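Local coordinates for uncharacterized protein (Staphylococcus saprophyticus subsp. saprophyticus ATCC 15305, PDB 3FOJ) that is of unknown function but, as a small rhodanese-like domain, may take part in sulfur transfer or a related reaction, at residues Val19-Asp27 against Ile35-Ile46; Met1-Lys10 against Ala83-Phe93. All coordinates share one frame; numbering follows the deposited sequence.

Contact 1 of 2, residues Val19-Asp27 against Ile35-Ile46; sequences VNIVDVRTD and IPGAETIPMNSI. With NA (sodium ion), chain B.
A beta-alpha-beta unit of the rhodanese-like fold brings Val22 beside Glu39 and Asp23 beside Thr40, the parallel pairing of strand 20-23 with edge strand 39-40. The bonds alternate as parallel strands require: Glu39 N to Ile21 O, almost straight at 177°, then Asp23 N to Glu39 O. Ile41 N follows, bonding to Asp23 O at 3.0 Å. Met43 N extends the series, reaching Val24 O at 3.0 Å just beyond the strands. Water joins Ile21 N to Gly37 O where the chains diverge.

Ile21 divides its branches between two partners. With chi1 at -63°, CG1 lies beside the backbone N and CG2 anti to it, where CG2 meets Ala38 CB at 3.8 Å; CD1 crosses the side chain of Ile35 at about a right angle and touches its CG2. Asp23 is gripped side-on by Arg25, NE going to OD1 and NH2 to OD2 at 2.8 Å, both on syn lone pairs; Arg25 N also reaches OD1, closing an Asx turn. The three bonds from Arg25 fix the rotation of the carboxylate, and a water links OD2 to Ile35 N. Thr40 binds a sodium ion through O, at 2.5 Å, and OG1.

Strand 58-62 bonds to the other edge of strand 20-23 through Tyr60 and Ile62. Ile35 packs on Met90 and Phe93 of helix 89-93, while Met43 and Ile46 lean on helix 67-77.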
loop_
_atom_site.group_PDB
_atom_site.type_symbol
_atom_site.label_atom_id
_atom_site.label_comp_id
_atom_site.label_asym_id
_atom_site.label_seq_id
_atom_site.Cartn_x
_atom_site.Cartn_y
_atom_site.Cartn_z
ATOM N N VAL A 19 5.406 -9.457 -0.779
ATOM C CA VAL A 19 5.842 -8.066 -0.781
ATOM C C VAL A 19 5.226 -7.299 0.381
ATOM O O VAL A 19 4.210 -7.712 0.947
ATOM C CB VAL A 19 5.459 -7.352 -2.096
ATOM C CG1 VAL A 19 6.175 -8.002 -3.270
ATOM C CG2 VAL A 19 3.951 -7.393 -2.290
ATOM N N ASN A 20 5.856 -6.182 0.734
ATOM C CA ASN A 20 5.379 -5.334 1.819
ATOM C C ASN A 20 4.295 -4.408 1.281
ATOM O O ASN A 20 4.555 -3.604 0.390
ATOM C CB ASN A 20 6.518 -4.476 2.363
ATOM C CG ASN A 20 7.678 -5.297 2.888
ATOM O OD1 ASN A 20 8.832 -4.880 2.794
ATOM N ND2 ASN A 20 7.381 -6.453 3.462
ATOM N N ILE A 21 3.087 -4.523 1.824
ATOM C CA ILE A 21 1.975 -3.680 1.404
ATOM C C ILE A 21 1.501 -2.844 2.587
ATOM O O ILE A 21 1.371 -3.357 3.696
ATOM C CB ILE A 21 0.775 -4.521 0.913
ATOM C CG1 ILE A 21 1.176 -5.333 -0.318
ATOM C CG2 ILE A 21 -0.411 -3.611 0.605
ATOM C CD1 ILE A 21 0.113 -6.315 -0.766
ATOM N N VAL A 22 1.261 -1.557 2.343
ATOM C CA VAL A 22 0.763 -0.646 3.368
ATOM C C VAL A 22 -0.536 -0.022 2.855
ATOM O O VAL A 22 -0.549 0.673 1.832
ATOM C CB VAL A 22 1.777 0.484 3.694
ATOM C CG1 VAL A 22 1.187 1.428 4.734
ATOM C CG2 VAL A 22 3.083 -0.115 4.206
ATOM N N ASP A 23 -1.619 -0.310 3.571
ATOM C CA ASP A 23 -2.972 0.166 3.272
ATOM C C ASP A 23 -3.157 1.459 4.071
ATOM O O ASP A 23 -3.191 1.424 5.298
ATOM C CB ASP A 23 -3.972 -0.896 3.748
ATOM C CG ASP A 23 -5.406 -0.588 3.362
ATOM O OD1 ASP A 23 -5.781 0.599 3.258
ATOM O OD2 ASP A 23 -6.178 -1.557 3.184
ATOM N N VAL A 24 -3.288 2.592 3.381
ATOM C CA VAL A 24 -3.421 3.875 4.065
ATOM C C VAL A 24 -4.837 4.451 4.175
ATOM O O VAL A 24 -5.016 5.642 4.449
ATOM C CB VAL A 24 -2.470 4.922 3.419
ATOM C CG1 VAL A 24 -1.027 4.422 3.504
ATOM C CG2 VAL A 24 -2.847 5.157 1.956
ATOM N N ARG A 25 -5.842 3.607 3.971
ATOM C CA ARG A 25 -7.232 4.048 4.077
ATOM C C ARG A 25 -7.581 4.222 5.555
ATOM O O ARG A 25 -6.767 3.924 6.427
ATOM C CB ARG A 25 -8.167 3.011 3.453
ATOM C CG ARG A 25 -7.986 2.811 1.948
ATOM C CD ARG A 25 -8.889 1.692 1.445
ATOM N NE ARG A 25 -8.534 0.419 2.064
ATOM C CZ ARG A 25 -9.308 -0.661 2.081
ATOM N NH1 ARG A 25 -10.506 -0.638 1.509
ATOM N NH2 ARG A 25 -8.879 -1.764 2.682
ATOM N N THR A 26 -8.790 4.700 5.837
ATOM C CA THR A 26 -9.200 4.881 7.226
ATOM C C THR A 26 -9.769 3.582 7.795
ATOM O O THR A 26 -10.103 2.660 7.051
ATOM C CB THR A 26 -10.246 6.014 7.373
ATOM O OG1 THR A 26 -11.397 5.724 6.573
ATOM C CG2 THR A 26 -9.648 7.345 6.939
ATOM N N ASP A 27 -9.868 3.525 9.120
ATOM C CA ASP A 27 -10.361 2.354 9.843
ATOM C C ASP A 27 -11.635 1.689 9.313
ATOM O O ASP A 27 -11.638 0.487 9.044
ATOM C CB ASP A 27 -10.555 2.719 11.319
ATOM C CG ASP A 27 -11.012 1.541 12.160
ATOM O OD1 ASP A 27 -12.098 0.987 11.883
ATOM O OD2 ASP A 27 -10.286 1.168 13.105
ATOM N N ILE A 35 -6.085 -6.552 1.905
ATOM C CA ILE A 35 -5.298 -7.525 1.162
ATOM C C ILE A 35 -4.559 -8.343 2.217
ATOM O O ILE A 35 -3.964 -7.781 3.140
ATOM C CB ILE A 35 -4.273 -6.820 0.255
ATOM C CG1 ILE A 35 -5.001 -6.045 -0.845
ATOM C CG2 ILE A 35 -3.295 -7.837 -0.311
ATOM C CD1 ILE A 35 -4.089 -5.165 -1.686
ATOM N N PRO A 36 -4.599 -9.681 2.113
ATOM C CA PRO A 36 -3.898 -10.495 3.111
ATOM C C PRO A 36 -2.440 -10.061 3.267
ATOM O O PRO A 36 -1.735 -9.853 2.274
ATOM C CB PRO A 36 -4.026 -11.910 2.553
ATOM C CG PRO A 36 -5.347 -11.860 1.828
ATOM C CD PRO A 36 -5.267 -10.532 1.112
ATOM N N GLY A 37 -2.005 -9.899 4.513
ATOM C CA GLY A 37 -0.633 -9.503 4.786
ATOM C C GLY A 37 -0.351 -8.010 4.849
ATOM O O GLY A 37 0.746 -7.604 5.227
ATOM N N ALA A 38 -1.330 -7.190 4.490
ATOM C CA ALA A 38 -1.139 -5.745 4.495
ATOM C C ALA A 38 -1.112 -5.129 5.890
ATOM O O ALA A 38 -1.813 -5.580 6.798
ATOM C CB ALA A 38 -2.231 -5.075 3.659
ATOM N N GLU A 39 -0.283 -4.101 6.045
ATOM C CA GLU A 39 -0.170 -3.361 7.296
ATOM C C GLU A 39 -1.060 -2.135 7.098
ATOM O O GLU A 39 -1.012 -1.499 6.045
ATOM C CB GLU A 39 1.274 -2.908 7.521
ATOM C CG GLU A 39 1.509 -2.224 8.856
ATOM C CD GLU A 39 1.543 -3.209 10.010
ATOM O OE1 GLU A 39 0.624 -4.044 10.110
ATOM O OE2 GLU A 39 2.490 -3.142 10.820
ATOM N N THR A 40 -1.873 -1.803 8.094
ATOM C CA THR A 40 -2.758 -0.651 7.977
ATOM C C THR A 40 -2.245 0.560 8.756
ATOM O O THR A 40 -2.129 0.525 9.977
ATOM C CB THR A 40 -4.194 -0.985 8.461
ATOM O OG1 THR A 40 -4.144 -1.560 9.771
ATOM C CG2 THR A 40 -4.868 -1.972 7.517
ATOM N N ILE A 41 -1.907 1.625 8.045
ATOM C CA ILE A 41 -1.452 2.851 8.691
ATOM C C ILE A 41 -2.138 3.983 7.938
ATOM O O ILE A 41 -1.775 4.280 6.806
ATOM C CB ILE A 41 0.074 3.032 8.586
ATOM C CG1 ILE A 41 0.788 1.850 9.246
ATOM C CG2 ILE A 41 0.477 4.353 9.250
ATOM C CD1 ILE A 41 2.301 1.884 9.100
ATOM N N PRO A 42 -3.146 4.623 8.554
ATOM C CA PRO A 42 -3.869 5.722 7.903
ATOM C C PRO A 42 -2.950 6.826 7.384
ATOM O O PRO A 42 -1.972 7.185 8.035
ATOM C CB PRO A 42 -4.806 6.216 9.001
ATOM C CG PRO A 42 -5.038 4.986 9.830
ATOM C CD PRO A 42 -3.657 4.395 9.916
HETATM N N MSE A 43 -3.275 7.370 6.215
HETATM C CA MSE A 43 -2.461 8.422 5.613
HETATM C C MSE A 43 -2.093 9.542 6.582
HETATM O O MSE A 43 -0.939 9.972 6.638
HETATM C CB MSE A 43 -3.176 9.029 4.402
HETATM C CG MSE A 43 -2.392 10.175 3.761
HETATM SE SE MSE A 43 -3.237 10.955 2.205
HETATM C CE MSE A 43 -4.393 12.228 3.083
ATOM N N ASN A 44 -3.077 10.018 7.339
ATOM C CA ASN A 44 -2.842 11.102 8.283
ATOM C C ASN A 44 -1.754 10.793 9.303
ATOM O O ASN A 44 -1.090 11.699 9.806
ATOM C CB ASN A 44 -4.133 11.445 9.032
ATOM C CG ASN A 44 -3.979 12.666 9.917
ATOM O OD1 ASN A 44 -3.830 13.782 9.422
ATOM N ND2 ASN A 44 -3.996 12.458 11.232
ATOM N N SER A 45 -1.578 9.515 9.614
ATOM C CA SER A 45 -0.589 9.107 10.604
ATOM C C SER A 45 0.759 8.706 10.025
ATOM O O SER A 45 1.674 8.384 10.771
ATOM C CB SER A 45 -1.138 7.948 11.438
ATOM O OG SER A 45 -1.433 6.835 10.617
ATOM N N ILE A 46 0.890 8.718 8.703
ATOM C CA ILE A 46 2.152 8.331 8.082
ATOM C C ILE A 46 3.366 9.125 8.597
ATOM O O ILE A 46 4.414 8.543 8.872
ATOM C CB ILE A 46 2.050 8.420 6.531
ATOM C CG1 ILE A 46 1.274 7.206 5.997
ATOM C CG2 ILE A 46 3.445 8.502 5.909
ATOM C CD1 ILE A 46 2.017 5.880 6.114
HETATM NA NA NA B . -2.824 -0.792 11.939
HETATM O O HOH W 1 2.856 -6.391 4.112
HETATM O O HOH W 2 -5.557 -3.686 1.682
HETATM O O HOH W 3 -1.504 -3.250 11.233
HETATM O O HOH W 4 -0.287 -0.068 12.439
#

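Contact 2 of 2, residues Met1-Lys10 against Ala83-Phe93; sequences MESITVTELK and AVNVEGGMDEF
Glu2 O accepts from Asn85 N at 2.9 Å, and Asn85 O takes Ile4 N nearly head-on (C=O...N 177°). Ile4 O then receives Glu87 N. Before this run, a water accepts from Glu2 N and donates to Ala83 O; after it, a second water accepts from Val6 N and donates to Glu87 O and Glu92 OE1. Ser3 OG donates to Glu87 OE2 at 2.7 Å, approaching 53° out of the carboxylate plane. The amide of Asn85 is satisfied from elsewhere, OD1 by Ser69 and ND2 by Gly66 O.

The backbone bonds add the edge strand 3-4 in parallel to strand 82-86 of the rhodanese-like sheet, and each strand is followed by a helix, the second after a type II turn from Val86 to Gly89. Thr5 and Glu8 form a capping box at the first helix: Glu8 N donates to Thr5 OG1, and Thr5 N to Glu8 OE2 at 3.1 Å.

Val6 and Leu9 of helix 6-11 pack on Val86 of strand 82-86, Leu9 CD2 meeting Val86 CG1 at 3.8 Å; Val6 CG1 also meets Phe93 CB of helix 89-93. The chain of Lys10, extended beyond CG, carries CE over the centre of the Phe93 ring, 3.7 Å from the centroid, a CH-pi contact. NZ continues the line 6° off the ring normal, in cation-pi range, and donates to Phe93 O at 2.8 Å in the carbonyl plane.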
loop_
_atom_site.group_PDB
_atom_site.type_symbol
_atom_site.label_atom_id
_atom_site.label_comp_id
_atom_site.label_asym_id
_atom_site.label_seq_id
_atom_site.Cartn_x
_atom_site.Cartn_y
_atom_site.Cartn_z
HETATM N N MSE A 1 8.223 9.113 -9.745
HETATM C CA MSE A 1 7.538 8.146 -8.842
HETATM C C MSE A 1 7.340 6.808 -9.536
HETATM O O MSE A 1 7.087 6.752 -10.738
HETATM C CB MSE A 1 6.174 8.696 -8.412
HETATM C CG MSE A 1 5.359 7.723 -7.577
HETATM SE SE MSE A 1 3.608 8.396 -7.144
HETATM C CE MSE A 1 2.698 7.924 -8.777
ATOM N N GLU A 2 7.454 5.730 -8.769
ATOM C CA GLU A 2 7.271 4.392 -9.309
ATOM C C GLU A 2 5.855 3.919 -9.029
ATOM O O GLU A 2 5.261 4.276 -8.010
ATOM C CB GLU A 2 8.245 3.411 -8.664
ATOM C CG GLU A 2 9.702 3.753 -8.868
ATOM C CD GLU A 2 10.607 2.766 -8.179
ATOM O OE1 GLU A 2 10.490 1.559 -8.473
ATOM O OE2 GLU A 2 11.435 3.195 -7.345
ATOM N N SER A 3 5.327 3.105 -9.931
ATOM C CA SER A 3 3.983 2.584 -9.762
ATOM C C SER A 3 3.813 1.255 -10.476
ATOM O O SER A 3 4.557 0.926 -11.399
ATOM C CB SER A 3 2.951 3.575 -10.302
ATOM O OG SER A 3 2.991 3.628 -11.717
ATOM N N ILE A 4 2.829 0.491 -10.028
ATOM C CA ILE A 4 2.516 -0.791 -10.634
ATOM C C ILE A 4 1.000 -0.894 -10.643
ATOM O O ILE A 4 0.324 -0.220 -9.864
ATOM C CB ILE A 4 3.104 -1.970 -9.837
ATOM C CG1 ILE A 4 2.513 -2.007 -8.428
ATOM C CG2 ILE A 4 4.620 -1.850 -9.796
ATOM C CD1 ILE A 4 2.767 -3.318 -7.699
ATOM N N THR A 5 0.466 -1.725 -11.530
ATOM C CA THR A 5 -0.977 -1.893 -11.625
ATOM C C THR A 5 -1.453 -2.953 -10.639
ATOM O O THR A 5 -0.649 -3.693 -10.069
ATOM C CB THR A 5 -1.391 -2.323 -13.038
ATOM O OG1 THR A 5 -0.819 -3.603 -13.329
ATOM C CG2 THR A 5 -0.908 -1.301 -14.068
ATOM N N VAL A 6 -2.765 -3.025 -10.435
ATOM C CA VAL A 6 -3.309 -4.016 -9.517
ATOM C C VAL A 6 -3.100 -5.413 -10.073
ATOM O O VAL A 6 -2.924 -6.366 -9.317
ATOM C CB VAL A 6 -4.811 -3.788 -9.248
ATOM C CG1 VAL A 6 -5.000 -2.500 -8.471
ATOM C CG2 VAL A 6 -5.580 -3.745 -10.554
ATOM N N THR A 7 -3.106 -5.532 -11.398
ATOM C CA THR A 7 -2.889 -6.821 -12.032
ATOM C C THR A 7 -1.465 -7.278 -11.733
ATOM O O THR A 7 -1.231 -8.451 -11.433
ATOM C CB THR A 7 -3.102 -6.733 -13.557
ATOM O OG1 THR A 7 -4.480 -6.447 -13.824
ATOM C CG2 THR A 7 -2.718 -8.044 -14.232
ATOM N N GLU A 8 -0.520 -6.344 -11.804
ATOM C CA GLU A 8 0.878 -6.652 -11.519
ATOM C C GLU A 8 1.047 -7.007 -10.048
ATOM O O GLU A 8 1.813 -7.904 -9.704
ATOM C CB GLU A 8 1.778 -5.457 -11.819
ATOM C CG GLU A 8 1.834 -5.019 -13.257
ATOM C CD GLU A 8 2.881 -3.945 -13.460
ATOM O OE1 GLU A 8 4.085 -4.285 -13.455
ATOM O OE2 GLU A 8 2.504 -2.764 -13.605
ATOM N N LEU A 9 0.338 -6.290 -9.182
ATOM C CA LEU A 9 0.431 -6.549 -7.751
ATOM C C LEU A 9 -0.073 -7.944 -7.405
ATOM O O LEU A 9 0.541 -8.643 -6.603
ATOM C CB LEU A 9 -0.362 -5.506 -6.958
ATOM C CG LEU A 9 -0.301 -5.652 -5.431
ATOM C CD1 LEU A 9 1.142 -5.563 -4.946
ATOM C CD2 LEU A 9 -1.150 -4.573 -4.784
ATOM N N LYS A 10 -1.186 -8.353 -8.007
ATOM C CA LYS A 10 -1.731 -9.680 -7.729
ATOM C C LYS A 10 -0.786 -10.783 -8.198
ATOM O O LYS A 10 -0.624 -11.796 -7.517
ATOM C CB LYS A 10 -3.106 -9.857 -8.386
ATOM C CG LYS A 10 -4.207 -9.048 -7.711
ATOM C CD LYS A 10 -5.566 -9.278 -8.347
ATOM C CE LYS A 10 -6.627 -8.421 -7.674
ATOM N NZ LYS A 10 -7.948 -8.490 -8.354
ATOM N N ALA A 83 9.306 3.414 -1.930
ATOM C CA ALA A 83 7.878 3.146 -2.057
ATOM C C ALA A 83 7.398 3.129 -3.503
ATOM O O ALA A 83 7.940 3.821 -4.361
ATOM C CB ALA A 83 7.091 4.177 -1.264
ATOM N N VAL A 84 6.364 2.332 -3.747
ATOM C CA VAL A 84 5.772 2.178 -5.068
ATOM C C VAL A 84 4.260 2.319 -4.947
ATOM O O VAL A 84 3.645 1.724 -4.063
ATOM C CB VAL A 84 6.103 0.792 -5.658
ATOM C CG1 VAL A 84 5.520 0.669 -7.059
ATOM C CG2 VAL A 84 7.614 0.585 -5.677
ATOM N N ASN A 85 3.662 3.108 -5.832
ATOM C CA ASN A 85 2.221 3.314 -5.795
ATOM C C ASN A 85 1.465 2.203 -6.519
ATOM O O ASN A 85 1.917 1.702 -7.546
ATOM C CB ASN A 85 1.871 4.661 -6.435
ATOM C CG ASN A 85 0.413 5.026 -6.251
ATOM O OD1 ASN A 85 -0.106 4.968 -5.142
ATOM N ND2 ASN A 85 -0.250 5.410 -7.335
ATOM N N VAL A 86 0.325 1.801 -5.968
ATOM C CA VAL A 86 -0.498 0.787 -6.614
ATOM C C VAL A 86 -1.607 1.563 -7.322
ATOM O O VAL A 86 -2.532 2.075 -6.686
ATOM C CB VAL A 86 -1.115 -0.188 -5.601
ATOM C CG1 VAL A 86 -1.956 -1.221 -6.340
ATOM C CG2 VAL A 86 -0.014 -0.877 -4.806
ATOM N N GLU A 87 -1.499 1.662 -8.642
ATOM C CA GLU A 87 -2.464 2.416 -9.433
ATOM C C GLU A 87 -3.901 1.918 -9.322
ATOM O O GLU A 87 -4.156 0.716 -9.278
ATOM C CB GLU A 87 -2.046 2.416 -10.906
ATOM C CG GLU A 87 -0.575 2.737 -11.136
ATOM C CD GLU A 87 -0.258 3.035 -12.590
ATOM O OE1 GLU A 87 -0.776 2.318 -13.475
ATOM O OE2 GLU A 87 0.519 3.980 -12.846
ATOM N N GLY A 88 -4.839 2.858 -9.266
ATOM C CA GLY A 88 -6.245 2.497 -9.195
ATOM C C GLY A 88 -6.818 2.240 -7.815
ATOM O O GLY A 88 -8.032 2.309 -7.629
ATOM N N GLY A 89 -5.958 1.917 -6.855
ATOM C CA GLY A 89 -6.410 1.666 -5.497
ATOM C C GLY A 89 -7.244 0.415 -5.287
ATOM O O GLY A 89 -7.360 -0.438 -6.175
HETATM N N MSE A 90 -7.820 0.301 -4.092
HETATM C CA MSE A 90 -8.652 -0.845 -3.756
HETATM C C MSE A 90 -9.891 -0.904 -4.644
HETATM O O MSE A 90 -10.498 -1.967 -4.796
HETATM C CB MSE A 90 -9.049 -0.801 -2.277
HETATM C CG MSE A 90 -7.899 -1.111 -1.314
HETATM SE SE MSE A 90 -7.264 -2.953 -1.414
HETATM C CE MSE A 90 -8.666 -3.786 -0.372
ATOM N N ASP A 91 -10.275 0.230 -5.227
ATOM C CA ASP A 91 -11.426 0.244 -6.128
ATOM C C ASP A 91 -11.142 -0.740 -7.260
ATOM O O ASP A 91 -11.985 -1.563 -7.610
ATOM C CB ASP A 91 -11.650 1.629 -6.752
ATOM C CG ASP A 91 -12.228 2.635 -5.776
ATOM O OD1 ASP A 91 -12.861 2.220 -4.784
ATOM O OD2 ASP A 91 -12.064 3.849 -6.018
ATOM N N GLU A 92 -9.950 -0.638 -7.839
ATOM C CA GLU A 92 -9.570 -1.520 -8.935
ATOM C C GLU A 92 -9.099 -2.901 -8.484
ATOM O O GLU A 92 -9.232 -3.878 -9.225
ATOM C CB GLU A 92 -8.503 -0.848 -9.802
ATOM C CG GLU A 92 -9.085 0.167 -10.779
ATOM C CD GLU A 92 -8.026 0.874 -11.598
ATOM O OE1 GLU A 92 -7.041 0.218 -11.994
ATOM O OE2 GLU A 92 -8.190 2.084 -11.859
ATOM N N PHE A 93 -8.553 -2.993 -7.275
ATOM C CA PHE A 93 -8.098 -4.286 -6.775
ATOM C C PHE A 93 -9.306 -5.216 -6.657
ATOM O O PHE A 93 -9.214 -6.410 -6.943
ATOM C CB PHE A 93 -7.435 -4.138 -5.403
ATOM C CG PHE A 93 -6.759 -5.394 -4.925
ATOM C CD1 PHE A 93 -5.429 -5.652 -5.246
ATOM C CD2 PHE A 93 -7.463 -6.341 -4.189
ATOM C CE1 PHE A 93 -4.811 -6.837 -4.840
ATOM C CE2 PHE A 93 -6.855 -7.529 -3.779
ATOM C CZ PHE A 93 -5.526 -7.777 -4.106
HETATM O O HOH W 5 8.538 5.991 -6.159
HETATM O O HOH W 6 -4.179 -0.771 -11.640
#

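Contact 1 and contact 2 build the two outer strand pairs of one five-stranded parallel sheet, with strand 58-62 between them; their centres lie 13 Å apart. Direct packing joins them through helix 89-93: Ile35 CD1 comes within 3.6 Å of Phe93 CE1, and Arg25 NH2 within 3.7 Å of Met90 CE. Both also border the loop from Cys63 to helix 67-77, which by family resemblance probably corresponds to the active-site loop of rhodaneses. Val24 touches Cys63 from contact 1, while the Met90 backbone of contact 2 is hydrogen-bonded to that of Cys63. The sodium ion of contact 1 lies 14.0 Å from Met90 CE, the nearest atom of contact 2, and takes no part there.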